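Local coordinates for protein GDP-L-fucose synthase (Campylobacter jejuni subsp. jejuni serotype O:2, PDB 7M13) that makes GDP-D-glycero-L-gluco-heptose for the capsular polysaccharide, binds NADPH, and belongs to the fucose synthase subfamily of epimerase/dehydratase enzymes, at residues Thr237-Ile245 against Thr314-Ser322; Asn93-Asn101 against Cys151-Phe162. All coordinates share one frame; numbering follows the deposited sequence. Where two conformers were deposited one is given.

Contact 1: residues Thr237-Ile245 against Thr314-Ser322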
loop_
_atom_site.group_PDB
_atom_site.type_symbol
_atom_site.label_atom_id
_atom_site.label_comp_id
_atom_site.label_asym_id
_atom_site.label_seq_id
_atom_site.Cartn_x
_atom_site.Cartn_y
_atom_site.Cartn_z
ATOM N N THR B 237 27.224 -6.700 19.620
ATOM C CA THR B 237 27.480 -7.681 20.697
ATOM C C THR B 237 28.034 -8.981 20.085
ATOM O O THR B 237 28.704 -9.733 20.808
ATOM C CB THR B 237 26.184 -7.840 21.497
ATOM O OG1 THR B 237 26.476 -8.185 22.851
ATOM C CG2 THR B 237 25.266 -8.874 20.891
ATOM N N GLY B 238 27.787 -9.225 18.793
ATOM C CA GLY B 238 28.092 -10.501 18.115
ATOM C C GLY B 238 26.885 -11.432 18.068
ATOM O O GLY B 238 26.963 -12.486 17.405
ATOM N N LYS B 239 25.799 -11.071 18.741
ATOM C CA LYS B 239 24.664 -12.004 18.969
ATOM C C LYS B 239 23.551 -11.750 17.941
ATOM O O LYS B 239 22.720 -12.647 17.773
ATOM C CB LYS B 239 24.153 -11.890 20.409
ATOM C CG LYS B 239 25.158 -12.296 21.479
ATOM C CD LYS B 239 24.640 -12.130 22.900
ATOM C CE LYS B 239 25.698 -12.380 23.960
ATOM N NZ LYS B 239 26.177 -11.118 24.577
ATOM N N VAL B 240 23.541 -10.604 17.256
ATOM C CA VAL B 240 22.531 -10.275 16.202
ATOM C C VAL B 240 22.445 -11.447 15.211
ATOM O O VAL B 240 23.479 -11.849 14.673
ATOM C CB VAL B 240 22.871 -8.968 15.459
ATOM C CG1 VAL B 240 22.195 -8.899 14.102
ATOM C CG2 VAL B 240 22.534 -7.727 16.275
ATOM N N ARG B 241 21.244 -11.976 14.962
ATOM C CA ARG B 241 21.082 -13.137 14.052
ATOM C C ARG B 241 20.532 -12.663 12.708
ATOM O O ARG B 241 19.722 -11.736 12.680
ATOM C CB ARG B 241 20.187 -14.212 14.668
ATOM C CG ARG B 241 20.669 -14.671 16.040
ATOM C CD ARG B 241 19.894 -15.841 16.599
ATOM N NE ARG B 241 20.185 -17.057 15.883
ATOM C CZ ARG B 241 21.268 -17.805 16.017
ATOM N NH1 ARG B 241 22.214 -17.476 16.892
ATOM N NH2 ARG B 241 21.403 -18.890 15.279
ATOM N N ARG B 242 20.962 -13.319 11.641
ATOM C CA ARG B 242 20.459 -13.055 10.274
ATOM C C ARG B 242 20.355 -14.379 9.533
ATOM O O ARG B 242 21.143 -15.300 9.847
ATOM C CB ARG B 242 21.437 -12.145 9.529
ATOM C CG ARG B 242 21.271 -10.669 9.837
ATOM C CD ARG B 242 22.293 -9.902 9.039
ATOM N NE ARG B 242 22.418 -8.533 9.500
ATOM C CZ ARG B 242 23.287 -8.112 10.410
ATOM N NH1 ARG B 242 23.320 -6.830 10.738
ATOM N NH2 ARG B 242 24.125 -8.967 10.977
ATOM N N GLU B 243 19.389 -14.456 8.609
ATOM C CA GLU B 243 19.130 -15.553 7.668
ATOM C C GLU B 243 19.694 -15.069 6.330
ATOM O O GLU B 243 19.670 -13.839 6.100
ATOM C CB GLU B 243 17.614 -15.731 7.517
ATOM C CG GLU B 243 17.234 -16.927 6.707
ATOM C CD GLU B 243 15.769 -17.002 6.398
ATOM O OE1 GLU B 243 14.968 -15.986 6.680
ATOM O OE2 GLU B 243 15.398 -18.066 5.893
ATOM N N PHE B 244 20.209 -15.970 5.505
ATOM C CA PHE B 244 20.712 -15.613 4.158
ATOM C C PHE B 244 20.179 -16.626 3.164
ATOM O O PHE B 244 19.925 -17.808 3.503
ATOM C CB PHE B 244 22.244 -15.580 4.108
ATOM C CG PHE B 244 22.864 -14.618 5.076
ATOM C CD1 PHE B 244 23.086 -13.302 4.717
ATOM C CD2 PHE B 244 23.224 -15.033 6.352
ATOM C CE1 PHE B 244 23.635 -12.396 5.609
ATOM C CE2 PHE B 244 23.782 -14.122 7.238
ATOM C CZ PHE B 244 23.979 -12.814 6.872
ATOM N N ILE B 245 20.003 -16.179 1.922
ATOM C CA ILE B 245 19.683 -17.094 0.809
ATOM C C ILE B 245 20.632 -16.733 -0.328
ATOM O O ILE B 245 20.777 -15.545 -0.647
ATOM C CB ILE B 245 18.189 -17.077 0.408
ATOM C CG1 ILE B 245 17.895 -18.166 -0.627
ATOM C CG2 ILE B 245 17.737 -15.687 -0.044
ATOM C CD1 ILE B 245 16.430 -18.319 -1.017
ATOM N N THR B 314 19.272 -5.803 12.721
ATOM C CA THR B 314 19.501 -5.393 14.135
ATOM C C THR B 314 18.637 -6.241 15.080
ATOM O O THR B 314 19.205 -6.770 16.042
ATOM C CB THR B 314 19.265 -3.890 14.325
ATOM O OG1 THR B 314 20.017 -3.210 13.320
ATOM C CG2 THR B 314 19.677 -3.398 15.695
ATOM N N MET B 315 17.328 -6.374 14.823
ATOM C CA MET B 315 16.474 -7.423 15.455
ATOM C C MET B 315 16.592 -8.719 14.647
ATOM O O MET B 315 16.794 -8.638 13.428
ATOM C CB MET B 315 15.004 -7.005 15.537
ATOM C CG MET B 315 14.676 -6.245 16.813
ATOM S SD MET B 315 12.931 -5.773 16.894
ATOM C CE MET B 315 12.257 -7.158 17.809
ATOM N N ASP B 316 16.564 -9.861 15.331
ATOM C CA ASP B 316 16.666 -11.189 14.686
ATOM C C ASP B 316 15.495 -11.290 13.696
ATOM O O ASP B 316 14.399 -10.827 14.041
ATOM C CB ASP B 316 16.645 -12.303 15.732
ATOM C CG ASP B 316 17.835 -12.356 16.687
ATOM O OD1 ASP B 316 18.759 -11.504 16.575
ATOM O OD2 ASP B 316 17.840 -13.288 17.518
ATOM N N ARG B 317 15.720 -11.813 12.490
ATOM C CA ARG B 317 14.652 -12.070 11.494
ATOM C C ARG B 317 14.952 -13.404 10.846
ATOM O O ARG B 317 16.050 -13.560 10.296
ATOM C CB ARG B 317 14.557 -11.027 10.368
ATOM C CG ARG B 317 14.405 -9.605 10.862
ATOM C CD ARG B 317 13.044 -9.504 11.519
ATOM N NE ARG B 317 12.097 -8.897 10.617
ATOM C CZ ARG B 317 10.864 -8.559 10.963
ATOM N NH1 ARG B 317 10.117 -7.912 10.091
ATOM N NH2 ARG B 317 10.393 -8.870 12.156
ATOM N N LEU B 318 13.994 -14.318 10.864
ATOM C CA LEU B 318 14.153 -15.643 10.248
ATOM C C LEU B 318 12.794 -16.031 9.707
ATOM O O LEU B 318 11.838 -16.034 10.514
ATOM C CB LEU B 318 14.593 -16.633 11.342
ATOM C CG LEU B 318 14.565 -18.107 10.957
ATOM C CD1 LEU B 318 15.488 -18.378 9.795
ATOM C CD2 LEU B 318 14.926 -18.970 12.156
ATOM N N MET B 319 12.733 -16.411 8.439
ATOM C CA MET B 319 11.470 -16.905 7.839
ATOM C C MET B 319 11.124 -18.305 8.339
ATOM O O MET B 319 11.997 -19.172 8.376
ATOM C CB MET B 319 11.548 -16.963 6.320
ATOM C CG MET B 319 11.684 -15.633 5.613
ATOM S SD MET B 319 10.549 -14.390 6.225
ATOM C CE MET B 319 10.815 -13.170 4.937
ATOM N N ASP B 320 9.849 -18.568 8.565
ATOM C CA ASP B 320 9.286 -19.932 8.618
ATOM C C ASP B 320 9.064 -20.355 7.167
ATOM O O ASP B 320 8.261 -19.674 6.497
ATOM C CB ASP B 320 7.996 -19.930 9.432
ATOM C CG ASP B 320 7.464 -21.326 9.700
ATOM O OD1 ASP B 320 7.697 -22.213 8.864
ATOM O OD2 ASP B 320 6.865 -21.535 10.757
ATOM N N CYS B 321 9.818 -21.337 6.684
ATOM C CA CYS B 321 9.725 -21.828 5.292
ATOM C C CYS B 321 8.894 -23.104 5.211
ATOM O O CYS B 321 9.013 -23.847 4.220
ATOM C CB CYS B 321 11.114 -22.008 4.722
ATOM S SG CYS B 321 11.938 -20.412 4.445
ATOM N N SER B 322 8.069 -23.403 6.205
ATOM C CA SER B 322 7.210 -24.614 6.174
ATOM C C SER B 322 6.322 -24.639 4.921
ATOM O O SER B 322 6.117 -25.706 4.308
ATOM C CB SER B 322 6.386 -24.744 7.437
ATOM O OG SER B 322 7.228 -24.808 8.580
HETATM O O HOH W 1 20.008 -11.910 18.966
HETATM O O HOH W 2 18.199 -10.053 11.341
HETATM O O HOH W 3 17.566 -12.300 8.622
#
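E243 and D316 carry this contact, each carboxylate taking a backbone N-H of the facing segment. The fold is that of the Rossmann-type NAD(P)-dependent epimerase/dehydratases: strand 241-246 of the main sheet meets the extended loop that precedes helix 322-326. E243 reaches over with CG anti to its backbone N (chi1 -173°) and an extended chain, and OE1 accepts from M319 N at 2.9 Å along a nearly straight bond (169°), from above the carboxylate plane. The L318 methyl CD1 packs against E243 CD at 3.7 Å, and the two side chains run about perpendicular. Outside the segments, N168 also donates to OE1, so this buried oxygen is gripped by two N-H groups.

At the other end D316 OD1 accepts from R241 N at 3.0 Å, again from above the carboxylate plane. R241 lays its aliphatic part on the same group, CD 3.4 Å from D316 OD2, and then bends at chi3; its NE goes to D284 in a salt bridge. V240 CG2 touches T314 O, and V240 CG1 lies 3.5 Å above one face of the guanidinium of R242, a predicted substrate-binding residue.

The two main chains are joined through water: water 2 donates to R241 O and M315 O, while water 3 accepts from E243 N and donates to R317 O. The R317 guanidinium donates to the carbonyls of G112, Y115 and P116, tying the loop to the region next to S111, which is predicted to matter for catalysis. Water 1 finishes the row, donating to K239 O at 3.1 Å and to D316 OD1 at 2.7 Å.

Contact 2: residues Asn93-Asn101 against Cys151-Phe162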
loop_
_atom_site.group_PDB
_atom_site.type_symbol
_atom_site.label_atom_id
_atom_site.label_comp_id
_atom_site.label_asym_id
_atom_site.label_seq_id
_atom_site.Cartn_x
_atom_site.Cartn_y
_atom_site.Cartn_z
ATOM N N ASN B 93 3.264 -0.731 -12.476
ATOM C CA ASN B 93 3.444 -0.703 -13.946
ATOM C C ASN B 93 3.678 -2.122 -14.476
ATOM O O ASN B 93 3.046 -2.507 -15.473
ATOM C CB ASN B 93 4.601 0.208 -14.318
ATOM C CG ASN B 93 4.326 1.691 -14.122
ATOM O OD1 ASN B 93 3.175 2.104 -14.057
ATOM N ND2 ASN B 93 5.406 2.452 -14.035
ATOM N N VAL B 94 4.525 -2.913 -13.824
ATOM C CA VAL B 94 4.852 -4.254 -14.379
ATOM C C VAL B 94 3.675 -5.199 -14.140
ATOM O O VAL B 94 3.278 -5.917 -15.054
ATOM C CB VAL B 94 6.162 -4.767 -13.768
ATOM C CG1 VAL B 94 6.418 -6.217 -14.104
ATOM C CG2 VAL B 94 7.309 -3.873 -14.212
ATOM N N ILE B 95 3.056 -5.167 -12.965
ATOM C CA ILE B 95 1.982 -6.133 -12.660
ATOM C C ILE B 95 0.767 -5.819 -13.548
ATOM O O ILE B 95 0.199 -6.721 -14.179
ATOM C CB ILE B 95 1.636 -6.149 -11.169
ATOM C CG1 ILE B 95 2.798 -6.703 -10.355
ATOM C CG2 ILE B 95 0.365 -6.951 -10.953
ATOM C CD1 ILE B 95 2.682 -6.434 -8.870
ATOM N N HIS B 96 0.341 -4.555 -13.615
ATOM C CA HIS B 96 -0.867 -4.222 -14.392
ATOM C C HIS B 96 -0.618 -4.481 -15.887
ATOM O O HIS B 96 -1.529 -5.013 -16.539
ATOM C CB HIS B 96 -1.310 -2.777 -14.143
ATOM C CG HIS B 96 -2.549 -2.451 -14.873
ATOM N ND1 HIS B 96 -3.730 -2.979 -14.467
ATOM C CD2 HIS B 96 -2.798 -1.690 -15.966
ATOM C CE1 HIS B 96 -4.692 -2.549 -15.280
ATOM N NE2 HIS B 96 -4.152 -1.757 -16.196
ATOM N N ASN B 97 0.532 -4.063 -16.417
ATOM C CA ASN B 97 0.805 -4.249 -17.867
ATOM C C ASN B 97 1.049 -5.721 -18.188
ATOM O O ASN B 97 0.693 -6.143 -19.280
ATOM C CB ASN B 97 1.868 -3.294 -18.387
ATOM C CG ASN B 97 1.275 -1.903 -18.447
ATOM O OD1 ASN B 97 0.436 -1.639 -19.326
ATOM N ND2 ASN B 97 1.546 -1.078 -17.440
ATOM N N SER B 98 1.426 -6.545 -17.214
ATOM C CA SER B 98 1.496 -8.015 -17.403
ATOM C C SER B 98 0.075 -8.539 -17.587
ATOM O O SER B 98 -0.172 -9.288 -18.520
ATOM C CB SER B 98 2.176 -8.694 -16.240
ATOM O OG SER B 98 3.550 -8.401 -16.190
ATOM N N PHE B 99 -0.842 -8.143 -16.717
ATOM C CA PHE B 99 -2.264 -8.515 -16.822
ATOM C C PHE B 99 -2.804 -8.048 -18.184
ATOM O O PHE B 99 -3.512 -8.854 -18.855
ATOM C CB PHE B 99 -3.065 -7.924 -15.651
ATOM C CG PHE B 99 -4.532 -7.786 -15.944
ATOM C CD1 PHE B 99 -5.355 -8.892 -16.012
ATOM C CD2 PHE B 99 -5.051 -6.526 -16.199
ATOM C CE1 PHE B 99 -6.699 -8.756 -16.311
ATOM C CE2 PHE B 99 -6.399 -6.383 -16.466
ATOM C CZ PHE B 99 -7.208 -7.490 -16.531
ATOM N N LEU B 100 -2.544 -6.797 -18.579
ATOM C CA LEU B 100 -3.194 -6.245 -19.788
ATOM C C LEU B 100 -2.719 -7.015 -21.022
ATOM O O LEU B 100 -3.465 -7.036 -22.042
ATOM C CB LEU B 100 -2.872 -4.759 -19.945
ATOM C CG LEU B 100 -3.648 -3.783 -19.077
ATOM C CD1 LEU B 100 -3.197 -2.358 -19.374
ATOM C CD2 LEU B 100 -5.157 -3.940 -19.304
ATOM N N ASN B 101 -1.520 -7.575 -20.976
ATOM C CA ASN B 101 -0.854 -8.203 -22.151
ATOM C C ASN B 101 -0.771 -9.720 -21.975
ATOM O O ASN B 101 -0.010 -10.364 -22.710
ATOM C CB ASN B 101 0.486 -7.540 -22.415
ATOM C CG ASN B 101 0.319 -6.123 -22.921
ATOM O OD1 ASN B 101 0.063 -5.870 -24.116
ATOM N ND2 ASN B 101 0.335 -5.175 -22.005
ATOM N N CYS B 151 -0.517 -8.577 -6.318
ATOM C CA CYS B 151 -0.450 -9.886 -6.987
ATOM C C CYS B 151 -1.704 -10.684 -6.623
ATOM O O CYS B 151 -2.396 -11.233 -7.492
ATOM C CB CYS B 151 0.785 -10.677 -6.582
ATOM S SG CYS B 151 2.331 -10.037 -7.273
ATOM N N GLU B 152 -1.988 -10.806 -5.327
ATOM C CA GLU B 152 -3.087 -11.657 -4.858
ATOM C C GLU B 152 -4.398 -11.102 -5.405
ATOM O O GLU B 152 -5.326 -11.897 -5.768
ATOM C CB GLU B 152 -3.093 -11.677 -3.339
ATOM C CG GLU B 152 -4.216 -12.478 -2.740
ATOM C CD GLU B 152 -4.155 -12.386 -1.235
ATOM O OE1 GLU B 152 -4.579 -11.322 -0.667
ATOM O OE2 GLU B 152 -3.639 -13.369 -0.633
ATOM N N SER B 153 -4.568 -9.781 -5.391
ATOM C CA SER B 153 -5.869 -9.179 -5.796
ATOM C C SER B 153 -6.131 -9.417 -7.294
ATOM O O SER B 153 -7.270 -9.681 -7.690
ATOM C CB SER B 153 -5.894 -7.717 -5.470
ATOM O OG SER B 153 -5.716 -7.515 -4.069
ATOM N N TYR B 154 -5.106 -9.344 -8.132
ATOM C CA TYR B 154 -5.211 -9.691 -9.576
ATOM C C TYR B 154 -5.586 -11.172 -9.708
ATOM O O TYR B 154 -6.467 -11.551 -10.517
ATOM C CB TYR B 154 -3.942 -9.323 -10.344
ATOM C CG TYR B 154 -3.977 -7.898 -10.834
ATOM C CD1 TYR B 154 -3.688 -6.846 -9.997
ATOM C CD2 TYR B 154 -4.499 -7.590 -12.084
ATOM C CE1 TYR B 154 -3.778 -5.535 -10.435
ATOM C CE2 TYR B 154 -4.606 -6.285 -12.526
ATOM C CZ TYR B 154 -4.265 -5.242 -11.690
ATOM O OH TYR B 154 -4.396 -3.920 -12.072
ATOM N N ASN B 155 -4.984 -12.019 -8.886
ATOM C CA ASN B 155 -5.254 -13.470 -8.974
ATOM C C ASN B 155 -6.743 -13.709 -8.669
ATOM O O ASN B 155 -7.409 -14.530 -9.320
ATOM C CB ASN B 155 -4.369 -14.225 -7.993
ATOM C CG ASN B 155 -2.887 -14.168 -8.356
ATOM O OD1 ASN B 155 -2.493 -13.759 -9.469
ATOM N ND2 ASN B 155 -2.060 -14.557 -7.405
ATOM N N ILE B 156 -7.270 -13.016 -7.668
ATOM C CA ILE B 156 -8.667 -13.231 -7.239
ATOM C C ILE B 156 -9.622 -12.615 -8.261
ATOM O O ILE B 156 -10.602 -13.279 -8.661
ATOM C CB ILE B 156 -8.888 -12.669 -5.832
ATOM C CG1 ILE B 156 -8.088 -13.462 -4.799
ATOM C CG2 ILE B 156 -10.375 -12.642 -5.490
ATOM C CD1 ILE B 156 -8.048 -12.841 -3.435
ATOM N N GLN B 157 -9.429 -11.356 -8.625
ATOM C CA GLN B 157 -10.426 -10.671 -9.480
ATOM C C GLN B 157 -10.334 -11.201 -10.911
ATOM O O GLN B 157 -11.406 -11.380 -11.550
ATOM C CB GLN B 157 -10.241 -9.154 -9.474
ATOM C CG GLN B 157 -11.174 -8.477 -10.464
ATOM C CD GLN B 157 -11.164 -6.966 -10.431
ATOM O OE1 GLN B 157 -10.441 -6.341 -9.640
ATOM N NE2 GLN B 157 -11.927 -6.351 -11.329
ATOM N N TYR B 158 -9.137 -11.382 -11.448
ATOM C CA TYR B 158 -8.917 -11.592 -12.895
ATOM C C TYR B 158 -8.423 -13.016 -13.188
ATOM O O TYR B 158 -8.223 -13.298 -14.396
ATOM C CB TYR B 158 -7.966 -10.527 -13.402
ATOM C CG TYR B 158 -8.553 -9.149 -13.446
ATOM C CD1 TYR B 158 -9.596 -8.870 -14.316
ATOM C CD2 TYR B 158 -8.019 -8.095 -12.703
ATOM C CE1 TYR B 158 -10.133 -7.599 -14.397
ATOM C CE2 TYR B 158 -8.517 -6.809 -12.823
ATOM C CZ TYR B 158 -9.589 -6.558 -13.658
ATOM O OH TYR B 158 -10.119 -5.296 -13.788
ATOM N N GLY B 159 -8.173 -13.863 -12.200
ATOM C CA GLY B 159 -7.703 -15.233 -12.479
ATOM C C GLY B 159 -6.295 -15.270 -12.991
ATOM O O GLY B 159 -5.931 -16.248 -13.680
ATOM N N THR B 160 -5.471 -14.258 -12.687
ATOM C CA THR B 160 -4.040 -14.267 -13.022
ATOM C C THR B 160 -3.296 -15.271 -12.140
ATOM O O THR B 160 -3.888 -15.860 -11.187
ATOM C CB THR B 160 -3.444 -12.857 -12.911
ATOM O OG1 THR B 160 -3.708 -12.368 -11.593
ATOM C CG2 THR B 160 -4.051 -11.890 -13.902
ATOM N N ASN B 161 -2.004 -15.386 -12.409
ATOM C CA ASN B 161 -1.131 -16.307 -11.630
ATOM C C ASN B 161 0.178 -15.583 -11.317
ATOM O O ASN B 161 1.190 -15.849 -11.923
ATOM C CB ASN B 161 -0.922 -17.674 -12.296
ATOM C CG ASN B 161 -2.073 -18.615 -12.027
ATOM O OD1 ASN B 161 -2.253 -19.084 -10.900
ATOM N ND2 ASN B 161 -2.866 -18.883 -13.049
ATOM N N PHE B 162 0.076 -14.650 -10.388
ATOM C CA PHE B 162 1.141 -13.727 -9.961
ATOM C C PHE B 162 1.519 -14.077 -8.526
ATOM O O PHE B 162 0.702 -13.898 -7.618
ATOM C CB PHE B 162 0.605 -12.294 -10.065
ATOM C CG PHE B 162 0.205 -11.774 -11.429
ATOM C CD1 PHE B 162 0.542 -12.424 -12.600
ATOM C CD2 PHE B 162 -0.445 -10.561 -11.513
ATOM C CE1 PHE B 162 0.192 -11.888 -13.832
ATOM C CE2 PHE B 162 -0.798 -10.032 -12.745
ATOM C CZ PHE B 162 -0.496 -10.710 -13.884
#
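F99 lies over one face of the Y158 ring, its CZ 3.5 Å above the plane and over the centre, while Q157 CG covers the opposite face. The two rings are inclined at 34°, with centroids 4.2 Å apart. They belong to a four-ring aromatic cluster, H96, F99, Y154 and Y158, between helices 80-100 and 138-158, which run side by side in the Rossmann-type domain; the axes of 93-100 and 151-158 are 11.0 Å apart and cross at -21°. With chi1 at 157° the F99 ring lies between Y154 and Y158, its CD2 at the edge of the Y154 ring, 3.7 Å from CE2. I95 CG2 sits over one face of that tyrosine.

The hydroxyl of Y154 meets the H96 ring at its edge, near the ring plane: OH and ND1 are hydrogen-bonded at 2.7 Å, and either may be the donor. The H96 ring also stacks with Y85 of the second subunit, and Y158 OH is hydrogen-bonded to D82 of that subunit, so the cluster runs into the dimer interface.

Deeper toward the sheet, F162, which begins strand 162-171, brings CD2 to within 3.7 Å of I95 CG2 and presents its edge to F99 N. T160 CB covers one face of the F162 ring. I95 CD1 rests against C151 SG.

N155 ties the helix to the turn that follows. Its ND2 donates to F162 O, and its OD1 accepts from F162 N and from T160 OG1, the hydroxyl lying in the carbonyl plane of N155 on a lone pair, 2.8 Å from OD1.

Overall arrangement
From the N terminus, contact 2 comes first. It joins the end of helix 80-100 to helix 138-158 and the start of strand 162-171, closing a loop that contains strand 105-111. Contact 1 opens later, on strand 241-246, and closes on the loop before helix 322-326; the 68 residues between its segments include helices 247-260 and 287-298 and strand 303-307. The two are thus in series, neither nesting nor crossing. The centres of contact 1 and contact 2 are 32 Å apart, and their nearest atoms about 15 Å apart. Strand 162-171 links them: F162 at its start belongs to contact 2, while N168 and N169 farther along bond to E243 of contact 1.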